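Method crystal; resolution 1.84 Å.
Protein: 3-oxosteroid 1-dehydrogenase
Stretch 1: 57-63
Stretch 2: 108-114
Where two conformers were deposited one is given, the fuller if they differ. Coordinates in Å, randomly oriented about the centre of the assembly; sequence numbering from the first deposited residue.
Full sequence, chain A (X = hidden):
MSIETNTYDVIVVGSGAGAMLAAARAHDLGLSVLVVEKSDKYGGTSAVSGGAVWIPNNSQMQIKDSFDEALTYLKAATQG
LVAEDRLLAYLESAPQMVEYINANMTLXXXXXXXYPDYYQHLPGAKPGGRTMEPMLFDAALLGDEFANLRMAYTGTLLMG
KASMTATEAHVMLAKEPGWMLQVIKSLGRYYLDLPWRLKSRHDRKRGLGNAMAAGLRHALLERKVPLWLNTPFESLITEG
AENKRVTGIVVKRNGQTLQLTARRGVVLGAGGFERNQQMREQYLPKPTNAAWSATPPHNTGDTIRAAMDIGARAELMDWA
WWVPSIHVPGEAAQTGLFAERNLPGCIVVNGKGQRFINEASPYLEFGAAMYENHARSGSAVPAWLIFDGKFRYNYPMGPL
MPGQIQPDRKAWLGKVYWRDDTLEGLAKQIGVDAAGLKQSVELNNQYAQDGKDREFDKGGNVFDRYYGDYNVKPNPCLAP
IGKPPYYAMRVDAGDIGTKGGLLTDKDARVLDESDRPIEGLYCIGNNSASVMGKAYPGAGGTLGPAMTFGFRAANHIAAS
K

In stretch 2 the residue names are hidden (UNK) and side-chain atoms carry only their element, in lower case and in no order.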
# COMPACT_ATOMS: atom_id res chain seq x y z
N ASN A 57 4.03 -14.67 -13.15
CA ASN A 57 3.65 -15.80 -14.02
C ASN A 57 2.13 -15.92 -14.05
O ASN A 57 1.59 -17.08 -14.17
CB ASN A 57 4.32 -17.09 -13.57
CG ASN A 57 4.35 -18.16 -14.66
OD1 ASN A 57 4.32 -17.86 -15.89
ND2 ASN A 57 4.47 -19.39 -14.19
N ASN A 58 1.40 -14.80 -13.91
CA ASN A 58 -0.08 -14.87 -14.03
C ASN A 58 -0.41 -15.21 -15.50
O ASN A 58 0.40 -14.87 -16.43
CB ASN A 58 -0.77 -13.60 -13.52
CG ASN A 58 -0.52 -12.39 -14.37
OD1 ASN A 58 -1.10 -12.29 -15.46
ND2 ASN A 58 0.35 -11.47 -13.91
N SER A 59 -1.62 -15.77 -15.70
CA SER A 59 -2.13 -16.34 -16.97
C SER A 59 -2.36 -15.25 -18.03
O SER A 59 -2.57 -15.62 -19.20
CB SER A 59 -3.39 -17.13 -16.72
OG SER A 59 -4.49 -16.27 -16.39
N GLN A 60 -2.40 -13.97 -17.66
CA GLN A 60 -2.83 -12.86 -18.52
C GLN A 60 -1.63 -12.08 -19.04
O GLN A 60 -1.81 -11.09 -19.77
CB GLN A 60 -3.86 -12.00 -17.77
CG GLN A 60 -5.14 -12.76 -17.42
CD GLN A 60 -6.03 -11.93 -16.53
OE1 GLN A 60 -6.50 -10.85 -16.94
NE2 GLN A 60 -6.19 -12.39 -15.31
N MET A 61 -0.41 -12.50 -18.71
CA MET A 61 0.78 -11.74 -19.13
C MET A 61 0.96 -11.75 -20.66
O MET A 61 0.75 -12.80 -21.28
CB MET A 61 2.02 -12.27 -18.40
CG MET A 61 2.04 -11.88 -16.94
SD MET A 61 3.46 -12.54 -16.04
CE MET A 61 4.72 -11.41 -16.58
N GLN A 62 1.41 -10.65 -21.22
CA GLN A 62 1.74 -10.50 -22.67
C GLN A 62 3.19 -10.88 -22.95
O GLN A 62 3.53 -11.05 -24.12
CB GLN A 62 1.51 -9.07 -23.15
CG GLN A 62 0.06 -8.69 -23.09
CD GLN A 62 -0.26 -7.25 -23.41
OE1 GLN A 62 -1.43 -6.88 -23.54
NE2 GLN A 62 0.74 -6.41 -23.51
N ILE A 63 4.02 -11.04 -21.92
CA ILE A 63 5.43 -11.47 -22.05
C ILE A 63 5.63 -12.78 -21.30
O ILE A 63 4.79 -13.16 -20.44
CB ILE A 63 6.38 -10.37 -21.59
CG1 ILE A 63 6.18 -10.00 -20.11
CG2 ILE A 63 6.27 -9.16 -22.51
CD1 ILE A 63 7.29 -9.13 -19.57
N UNK A 108 -12.81 -8.36 -11.07
CA UNK A 108 -11.90 -8.87 -12.13
C UNK A 108 -10.54 -8.17 -12.00
O UNK A 108 -10.51 -6.92 -11.90
o UNK A 108 -12.93 -11.44 -14.55
c UNK A 108 -12.54 -8.69 -13.52
c UNK A 108 -13.88 -9.42 -13.71
c UNK A 108 -13.73 -10.92 -13.75
n UNK A 108 -14.39 -11.62 -12.84
N UNK A 109 -9.44 -8.94 -12.03
CA UNK A 109 -8.04 -8.48 -12.06
C UNK A 109 -7.48 -8.68 -13.47
O UNK A 109 -7.76 -9.74 -14.06
c UNK A 109 -7.16 -9.20 -11.03
o UNK A 109 -7.27 -6.26 -6.16
c UNK A 109 -7.16 -8.47 -9.70
c UNK A 109 -6.21 -6.78 -8.24
c UNK A 109 -8.16 -8.66 -8.76
c UNK A 109 -6.20 -7.50 -9.44
c UNK A 109 -7.23 -6.98 -7.33
c UNK A 109 -8.22 -7.93 -7.59
N UNK A 110 -6.67 -7.74 -13.92
CA UNK A 110 -5.94 -7.82 -15.21
C UNK A 110 -4.55 -7.22 -15.00
O UNK A 110 -4.33 -6.45 -14.06
c UNK A 110 -6.14 -3.36 -16.51
c UNK A 110 -7.12 -2.86 -15.69
c UNK A 110 -6.87 -5.61 -16.10
c UNK A 110 -7.84 -5.10 -15.25
c UNK A 110 -6.04 -4.72 -16.74
c UNK A 110 -6.72 -7.10 -16.32
c UNK A 110 -7.97 -3.74 -15.05
N UNK A 111 -3.57 -7.54 -15.87
CA UNK A 111 -2.20 -7.07 -15.66
C UNK A 111 -2.01 -5.58 -15.99
O UNK A 111 -2.66 -5.08 -16.92
c UNK A 111 -2.24 -9.06 -17.01
c UNK A 111 -1.33 -7.90 -16.64
c UNK A 111 -3.65 -8.46 -17.02
N UNK A 112 -1.14 -4.92 -15.23
CA UNK A 112 -0.52 -3.63 -15.61
C UNK A 112 0.69 -3.92 -16.50
O UNK A 112 1.82 -4.11 -16.00
s UNK A 112 -1.60 -2.51 -13.31
c UNK A 112 -0.17 -2.82 -14.38
N UNK A 113 0.46 -4.00 -17.82
CA UNK A 113 1.39 -4.59 -18.81
C UNK A 113 2.72 -3.83 -18.83
O UNK A 113 3.78 -4.46 -19.14
c UNK A 113 -1.66 -7.33 -20.15
n UNK A 113 -2.52 -6.29 -20.32
c UNK A 113 -1.79 -5.13 -20.40
c UNK A 113 0.75 -4.64 -20.21
n UNK A 113 -0.45 -6.84 -20.11
c UNK A 113 -0.49 -5.46 -20.24
N UNK A 114 2.70 -2.54 -18.54
CA UNK A 114 3.92 -1.68 -18.67
C UNK A 114 4.55 -1.37 -17.31
O UNK A 114 5.54 -0.59 -17.28
n UNK A 114 3.34 1.77 -21.34
n UNK A 114 1.81 3.49 -21.33
c UNK A 114 3.00 -0.59 -20.80
c UNK A 114 2.36 0.70 -21.31
n UNK A 114 4.07 3.92 -21.33
c UNK A 114 3.55 -0.39 -19.40
c UNK A 114 3.06 3.06 -21.32
O HOH W 1 1.95 -8.43 -19.59

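Position 108 carries three carbons in a row, the third bearing one oxygen and one nitrogen, and it touches nothing on stretch 1. That terminal amide on a two-methylene stem is glutamine, Q108. Its nitrogen is hydrogen-bonded elsewhere in the structure.

Position 109 has one carbon, then a ring of six carbons bearing an oxygen. The end of the side chain leads away from stretch 1, and only the backbone comes close to Q60. A phenol means tyrosine. The hydroxyl finds its partner elsewhere. What this residue offers across the gap is its backbone: Q60 NE2 donates a weak hydrogen bond to Y109 O at 3.3 Å.

Position 110 shows one carbon and a six-carbon ring with no heteroatom; the ring leads away, leaving the base of the residue to meet Q60. This is phenylalanine, with chi1 in p. Q60 OE1 lies 3.5 Å from F110 CA and 3.8 Å from F110 CB.

Position 111 has three carbons that close a ring onto the backbone nitrogen, and this ring packs on Q60 and N58. It is proline. P111 points toward stretch 1 and is buried. Its CG sits 3.4 Å from Q60 CB and 3.8 Å from N58 OD1, so one ring carbon packs against the turn that runs from N58 to M61.

Position 112 holds one carbon and one sulfur and is out of reach of stretch 1. It is cysteine, C112.

Position 113 has one carbon followed by a five-membered ring of three carbons and two nitrogens. One ring face lies under Q62, and Q60 O comes up to the ring edge. An imidazole means histidine. Q62 CD is 3.3 Å from H113 ND1, while Q60 O is 3.8 Å from H113 CE1. A water accepts from Q62 N at 2.8 Å and also hydrogen-bonds H113 ND1 at 2.9 Å.

Position 114 runs three carbons, a nitrogen, then a carbon carrying two more nitrogens; it points away and touches nothing on stretch 1. This guanidinium marks arginine, R114, and both terminal nitrogens bond elsewhere.

The contact rests on alternation: 111 and 113 point toward stretch 1, while 112 between them is out of reach. On the other side Q60 and Q62 point in and M61 points away, giving the pairs Q60–P111 and Q62–H113. N58 OD1 accepts from Q60 N at 3.1 Å, helping to order the turn that meets the proline. The rule is shape first: a compact ring against a turn, a flat ring beneath an amide, and polarity supplied sparingly by one weak direct bond and one water.

Stretch 2 (108-114) QYFPCHR
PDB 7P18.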